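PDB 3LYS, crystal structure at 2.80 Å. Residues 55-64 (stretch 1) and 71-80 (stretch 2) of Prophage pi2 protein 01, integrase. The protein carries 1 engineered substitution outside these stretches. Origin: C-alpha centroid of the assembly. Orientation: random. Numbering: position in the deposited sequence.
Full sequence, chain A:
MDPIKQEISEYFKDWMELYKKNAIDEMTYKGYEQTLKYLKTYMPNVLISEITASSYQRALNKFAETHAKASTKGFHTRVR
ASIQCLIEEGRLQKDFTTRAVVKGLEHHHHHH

Stretch 1, residues 55-64: SYQRALNKFA
Stretch 2, residues 71-80: STKGFHTRVR

How are the two backbones laid against each other? Both stretches are helical throughout, with phi near -60° and psi mostly between -40° and -60°, and each is held by i to i+4 bonds such as Leu60 N to Tyr56 O at 2.7 Å and Val79 N to Phe75 O at 3.0 Å. They run roughly antiparallel, at 153° between their N-to-C directions, with a closest axial approach of 10.1 Å. The register is set where Ala64 CA lies 5.9 Å from Thr72 CA; from there Phe63 meets Thr72 and Phe75, Leu60 meets Phe75 and His76, and Tyr56 meets His76 and Val79. The contact buries 426 Å² in all.

What fills the space where the helices come nearest? Phe63, pointing toward stretch 2 with chi1 t and chi2 -81°, is the bump that covers most, and it settles against Ser71, Thr72 and Phe75. Its CE1 presses to 3.3 Å from Thr72 CA; the Thr72 side chain leaves sideways, chi1 t, and its OG1 stands 3.4 Å from Phe63 CD1. Ser71 OG lies at the ring's edge, 4.2 Å from Phe63 CZ. Beside this ring sits Ala64, whose small CB reaches within 4.2 Å of Thr72 OG1.

How do the aromatic and aliphatic side chains interlock in the middle? Phe75, chi1 t and chi2 64°, points toward stretch 1, and its ring lies between those of Phe63 and Tyr56 along the helix. The Phe63 and Phe75 planes are within 10° of parallel, but with centroids 5.1 Å apart they are slid so far that they barely overlap. Leu60 leaves its helix sideways, with chi1 off the wells at -117° and chi2 p, yet its end turns inward. Its branches part: CD1 meets the edge of the Phe75 ring, 3.7 Å from Phe75 CE2, while CD2 lies 3.9 Å from His76 ND1. The forked end of Leu60 thus rests against two rings that are neighbours in sequence.

What closes the other end of the contact? Tyr56, chi1 t and chi2 -108°, extends toward stretch 2 until its OH lies 2.3 Å from His76 ND1, a very short hydrogen bond in which either atom could be the donor. His76, chi1 t and chi2 61°, offers its edge, so the two rings meet rim to rim, centroids 5.3 Å apart and planes at 40°. The polar tip of the tyrosine is thereby satisfied inside a buried site, while Val79, chi1 t, packs alongside with its CG1 4.2 Å from Tyr56 CE2.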

ATOM      1  N   SER A  55       2.990   7.876  -9.729  1.00 36.67           N
ATOM      2  CA  SER A  55       2.122   8.305  -8.629  1.00 31.24           C
ATOM      3  C   SER A  55       2.635   7.693  -7.349  1.00 27.32           C
ATOM      4  O   SER A  55       3.004   8.397  -6.413  1.00 27.92           O
ATOM      5  CB  SER A  55       0.687   7.808  -8.821  1.00 28.16           C
ATOM      6  OG  SER A  55      -0.047   8.631  -9.698  1.00 38.80           O
ATOM      7  N   TYR A  56       2.644   6.367  -7.335  1.00 24.58           N
ATOM      8  CA  TYR A  56       3.068   5.602  -6.184  1.00 27.41           C
ATOM      9  C   TYR A  56       4.446   6.007  -5.700  1.00 28.41           C
ATOM     10  O   TYR A  56       4.649   6.240  -4.509  1.00 25.74           O
ATOM     11  CB  TYR A  56       3.014   4.103  -6.503  1.00 23.31           C
ATOM     12  CG  TYR A  56       3.368   3.218  -5.332  1.00 26.70           C
ATOM     13  CD1 TYR A  56       4.577   2.517  -5.305  1.00 29.54           C
ATOM     14  CD2 TYR A  56       2.529   3.119  -4.227  1.00 23.72           C
ATOM     15  CE1 TYR A  56       4.949   1.746  -4.203  1.00 27.22           C
ATOM     16  CE2 TYR A  56       2.893   2.355  -3.116  1.00 27.69           C
ATOM     17  CZ  TYR A  56       4.106   1.674  -3.111  1.00 28.14           C
ATOM     18  OH  TYR A  56       4.487   0.967  -1.995  1.00 30.14           O
ATOM     19  N   GLN A  57       5.397   6.101  -6.621  1.00 31.82           N
ATOM     20  CA  GLN A  57       6.763   6.489  -6.257  1.00 31.65           C
ATOM     21  C   GLN A  57       6.751   7.872  -5.601  1.00 30.57           C
ATOM     22  O   GLN A  57       7.455   8.127  -4.622  1.00 30.70           O
ATOM     23  CB  GLN A  57       7.644   6.497  -7.513  1.00 29.45           C
ATOM     24  CG  GLN A  57       9.135   6.686  -7.244  1.00 25.12           C
ATOM     25  CD  GLN A  57       9.647   5.787  -6.128  1.00 21.70           C
ATOM     26  OE1 GLN A  57       9.871   6.243  -5.009  1.00 20.66           O
ATOM     27  NE2 GLN A  57       9.823   4.506  -6.426  1.00 18.96           N
ATOM     28  N   ARG A  58       5.931   8.758  -6.152  1.00 29.27           N
ATOM     29  CA  ARG A  58       5.805  10.107  -5.634  1.00 28.76           C
ATOM     30  C   ARG A  58       5.180  10.085  -4.226  1.00 27.41           C
ATOM     31  O   ARG A  58       5.674  10.752  -3.327  1.00 26.95           O
ATOM     32  CB  ARG A  58       4.961  10.926  -6.609  1.00 37.79           C
ATOM     33  CG  ARG A  58       5.089  12.429  -6.474  1.00 45.25           C
ATOM     34  CD  ARG A  58       4.559  13.115  -7.730  1.00 48.98           C
ATOM     35  NE  ARG A  58       5.325  12.785  -8.930  1.00 48.44           N
ATOM     36  CZ  ARG A  58       4.876  12.201 -10.037  1.00 47.84           C
ATOM     37  NH1 ARG A  58       5.736  11.995 -11.018  1.00 48.83           N
ATOM     38  NH2 ARG A  58       3.611  11.815 -10.178  1.00 46.41           N
ATOM     39  N   ALA A  59       4.095   9.323  -4.048  1.00 25.57           N
ATOM     40  CA  ALA A  59       3.442   9.197  -2.748  1.00 20.23           C
ATOM     41  C   ALA A  59       4.490   8.647  -1.785  1.00 23.47           C
ATOM     42  O   ALA A  59       4.628   9.110  -0.656  1.00 26.14           O
ATOM     43  CB  ALA A  59       2.253   8.244  -2.823  1.00  3.82           C
ATOM     44  N   LEU A  60       5.244   7.660  -2.249  1.00 23.65           N
ATOM     45  CA  LEU A  60       6.272   7.054  -1.439  1.00 23.49           C
ATOM     46  C   LEU A  60       7.336   8.064  -1.059  1.00 26.56           C
ATOM     47  O   LEU A  60       7.804   8.058   0.074  1.00 29.19           O
ATOM     48  CB  LEU A  60       6.896   5.887  -2.189  1.00 26.16           C
ATOM     49  CG  LEU A  60       6.714   4.508  -1.547  1.00 26.20           C
ATOM     50  CD1 LEU A  60       5.256   4.200  -1.337  1.00 28.91           C
ATOM     51  CD2 LEU A  60       7.342   3.464  -2.432  1.00 25.09           C
ATOM     52  N   ASN A  61       7.727   8.931  -1.991  1.00 27.95           N
ATOM     53  CA  ASN A  61       8.741   9.940  -1.681  1.00 31.44           C
ATOM     54  C   ASN A  61       8.230  10.894  -0.607  1.00 31.54           C
ATOM     55  O   ASN A  61       8.871  11.068   0.427  1.00 33.21           O
ATOM     56  CB  ASN A  61       9.136  10.734  -2.934  1.00 34.57           C
ATOM     57  CG  ASN A  61      10.013   9.929  -3.890  1.00 37.38           C
ATOM     58  OD1 ASN A  61      11.126   9.505  -3.555  1.00 40.79           O
ATOM     59  ND2 ASN A  61       9.510   9.717  -5.090  1.00 38.82           N
ATOM     60  N   LYS A  62       7.071  11.499  -0.848  1.00 30.54           N
ATOM     61  CA  LYS A  62       6.486  12.431   0.110  1.00 29.09           C
ATOM     62  C   LYS A  62       6.515  11.806   1.508  1.00 27.70           C
ATOM     63  O   LYS A  62       6.811  12.469   2.497  1.00 25.89           O
ATOM     64  CB  LYS A  62       5.046  12.772  -0.321  1.00 29.55           C
ATOM     65  CG  LYS A  62       4.245  13.712   0.594  1.00 30.23           C
ATOM     66  CD  LYS A  62       4.933  15.056   0.799  1.00 33.43           C
ATOM     67  CE  LYS A  62       5.234  15.763  -0.524  1.00 36.03           C
ATOM     68  NZ  LYS A  62       6.055  17.002  -0.342  1.00 31.50           N
ATOM     69  N   PHE A  63       6.234  10.514   1.579  1.00 29.50           N
ATOM     70  CA  PHE A  63       6.215   9.807   2.850  1.00 31.47           C
ATOM     71  C   PHE A  63       7.608   9.715   3.475  1.00 31.62           C
ATOM     72  O   PHE A  63       7.776   9.883   4.684  1.00 27.88           O
ATOM     73  CB  PHE A  63       5.629   8.406   2.620  1.00 30.12           C
ATOM     74  CG  PHE A  63       5.496   7.575   3.869  1.00 33.46           C
ATOM     75  CD1 PHE A  63       6.596   6.883   4.395  1.00 32.45           C
ATOM     76  CD2 PHE A  63       4.273   7.484   4.523  1.00 28.26           C
ATOM     77  CE1 PHE A  63       6.474   6.114   5.556  1.00 28.51           C
ATOM     78  CE2 PHE A  63       4.149   6.719   5.678  1.00 28.51           C
ATOM     79  CZ  PHE A  63       5.256   6.032   6.196  1.00 25.68           C
ATOM     80  N   ALA A  64       8.606   9.461   2.640  1.00 32.92           N
ATOM     81  CA  ALA A  64       9.970   9.314   3.122  1.00 39.35           C
ATOM     82  C   ALA A  64      10.562  10.569   3.753  1.00 41.74           C
ATOM     83  O   ALA A  64      11.496  10.483   4.555  1.00 45.04           O
ATOM     84  CB  ALA A  64      10.863   8.838   1.999  1.00 36.80           C
ATOM     85  N   SER A  71      10.684   2.391   8.285  1.00 36.34           N
ATOM     86  CA  SER A  71       9.254   2.683   8.349  1.00 36.47           C
ATOM     87  C   SER A  71       8.604   2.804   6.977  1.00 34.14           C
ATOM     88  O   SER A  71       7.565   2.200   6.696  1.00 32.15           O
ATOM     89  CB  SER A  71       9.014   3.977   9.140  1.00 34.64           C
ATOM     90  OG  SER A  71       7.645   4.338   9.156  1.00 35.94           O
ATOM     91  N   THR A  72       9.215   3.603   6.121  1.00 33.55           N
ATOM     92  CA  THR A  72       8.677   3.797   4.790  1.00 36.60           C
ATOM     93  C   THR A  72       8.661   2.445   4.062  1.00 34.32           C
ATOM     94  O   THR A  72       7.737   2.155   3.303  1.00 32.48           O
ATOM     95  CB  THR A  72       9.517   4.867   4.028  1.00 39.88           C
ATOM     96  OG1 THR A  72       8.947   5.121   2.737  1.00 37.39           O
ATOM     97  CG2 THR A  72      10.950   4.409   3.888  1.00 44.22           C
ATOM     98  N   LYS A  73       9.665   1.612   4.329  1.00 32.23           N
ATOM     99  CA  LYS A  73       9.766   0.280   3.724  1.00 33.28           C
ATOM    100  C   LYS A  73       8.573  -0.588   4.076  1.00 33.14           C
ATOM    101  O   LYS A  73       7.984  -1.235   3.210  1.00 30.52           O
ATOM    102  CB  LYS A  73      11.005  -0.450   4.217  1.00 34.25           C
ATOM    103  CG  LYS A  73      11.165  -1.832   3.613  1.00 38.30           C
ATOM    104  CD  LYS A  73      12.372  -2.536   4.195  1.00 42.42           C
ATOM    105  CE  LYS A  73      12.954  -3.546   3.206  1.00 45.65           C
ATOM    106  NZ  LYS A  73      13.493  -2.867   1.978  1.00 48.10           N
ATOM    107  N   GLY A  74       8.267  -0.624   5.372  1.00 32.18           N
ATOM    108  CA  GLY A  74       7.147  -1.397   5.875  1.00 30.43           C
ATOM    109  C   GLY A  74       5.858  -1.002   5.185  1.00 31.27           C
ATOM    110  O   GLY A  74       5.033  -1.853   4.857  1.00 33.89           O
ATOM    111  N   PHE A  75       5.676   0.297   4.965  1.00 26.02           N
ATOM    112  CA  PHE A  75       4.482   0.788   4.292  1.00 23.00           C
ATOM    113  C   PHE A  75       4.393   0.167   2.900  1.00 24.44           C
ATOM    114  O   PHE A  75       3.424  -0.513   2.562  1.00 16.13           O
ATOM    115  CB  PHE A  75       4.552   2.297   4.153  1.00 20.59           C
ATOM    116  CG  PHE A  75       3.461   2.869   3.317  1.00 19.61           C
ATOM    117  CD1 PHE A  75       2.149   2.771   3.715  1.00 24.67           C
ATOM    118  CD2 PHE A  75       3.745   3.521   2.130  1.00 20.44           C
ATOM    119  CE1 PHE A  75       1.133   3.319   2.940  1.00 29.61           C
ATOM    120  CE2 PHE A  75       2.727   4.068   1.356  1.00 21.92           C
ATOM    121  CZ  PHE A  75       1.430   3.970   1.758  1.00 19.65           C
ATOM    122  N   HIS A  76       5.429   0.415   2.104  1.00 25.39           N
ATOM    123  CA  HIS A  76       5.508  -0.091   0.741  1.00 27.13           C
ATOM    124  C   HIS A  76       5.225  -1.591   0.691  1.00 27.19           C
ATOM    125  O   HIS A  76       4.224  -2.035   0.116  1.00 27.61           O
ATOM    126  CB  HIS A  76       6.891   0.206   0.155  1.00 23.14           C
ATOM    127  CG  HIS A  76       7.161  -0.498  -1.138  1.00 25.68           C
ATOM    128  ND1 HIS A  76       6.401  -0.292  -2.266  1.00 26.77           N
ATOM    129  CD2 HIS A  76       8.118  -1.390  -1.489  1.00 27.17           C
ATOM    130  CE1 HIS A  76       6.878  -1.022  -3.259  1.00 30.04           C
ATOM    131  NE2 HIS A  76       7.921  -1.697  -2.813  1.00 28.75           N
ATOM    132  N   THR A  77       6.102  -2.373   1.301  1.00 24.51           N
ATOM    133  CA  THR A  77       5.922  -3.808   1.307  1.00 25.46           C
ATOM    134  C   THR A  77       4.460  -4.235   1.545  1.00 25.26           C
ATOM    135  O   THR A  77       3.889  -4.962   0.733  1.00 22.77           O
ATOM    136  CB  THR A  77       6.865  -4.454   2.345  1.00 26.87           C
ATOM    137  OG1 THR A  77       6.393  -5.765   2.672  1.00 28.87           O
ATOM    138  CG2 THR A  77       6.941  -3.608   3.576  1.00 30.59           C
ATOM    139  N   ARG A  78       3.847  -3.763   2.630  1.00 25.25           N
ATOM    140  CA  ARG A  78       2.459  -4.116   2.930  1.00 24.14           C
ATOM    141  C   ARG A  78       1.488  -3.715   1.814  1.00 23.34           C
ATOM    142  O   ARG A  78       0.613  -4.488   1.437  1.00 22.50           O
ATOM    143  CB  ARG A  78       2.021  -3.500   4.270  1.00 30.48           C
ATOM    144  CG  ARG A  78       2.547  -4.266   5.500  1.00 33.25           C
ATOM    145  CD  ARG A  78       1.906  -3.820   6.813  1.00 33.50           C
ATOM    146  NE  ARG A  78       2.563  -2.665   7.420  1.00 40.21           N
ATOM    147  CZ  ARG A  78       3.817  -2.658   7.867  1.00 41.77           C
ATOM    148  NH1 ARG A  78       4.335  -1.557   8.407  1.00 39.11           N
ATOM    149  NH2 ARG A  78       4.561  -3.751   7.768  1.00 42.21           N
ATOM    150  N   VAL A  79       1.634  -2.517   1.273  1.00 25.71           N
ATOM    151  CA  VAL A  79       0.750  -2.102   0.202  1.00 26.05           C
ATOM    152  C   VAL A  79       0.958  -3.006  -0.995  1.00 27.60           C
ATOM    153  O   VAL A  79       0.019  -3.410  -1.675  1.00 26.44           O
ATOM    154  CB  VAL A  79       1.047  -0.678  -0.250  1.00 27.22           C
ATOM    155  CG1 VAL A  79       0.101  -0.298  -1.374  1.00 27.58           C
ATOM    156  CG2 VAL A  79       0.928   0.286   0.920  1.00 23.83           C
ATOM    157  N   ARG A  80       2.216  -3.305  -1.263  1.00 31.24           N
ATOM    158  CA  ARG A  80       2.561  -4.158  -2.389  1.00 37.28           C
ATOM    159  C   ARG A  80       1.808  -5.482  -2.306  1.00 38.04           C
ATOM    160  O   ARG A  80       1.179  -5.918  -3.271  1.00 39.90           O
ATOM    161  CB  ARG A  80       4.075  -4.400  -2.388  1.00 42.58           C
ATOM    162  CG  ARG A  80       4.591  -5.260  -3.523  1.00 44.35           C
ATOM    163  CD  ARG A  80       6.080  -5.052  -3.726  1.00 46.64           C
ATOM    164  NE  ARG A  80       6.608  -6.013  -4.673  1.00 47.88           N
ATOM    165  CZ  ARG A  80       6.127  -6.194  -5.895  1.00 49.94           C
ATOM    166  NH1 ARG A  80       6.674  -7.100  -6.704  1.00 52.06           N
ATOM    167  NH2 ARG A  80       5.101  -5.469  -6.313  1.00 49.18           N
TER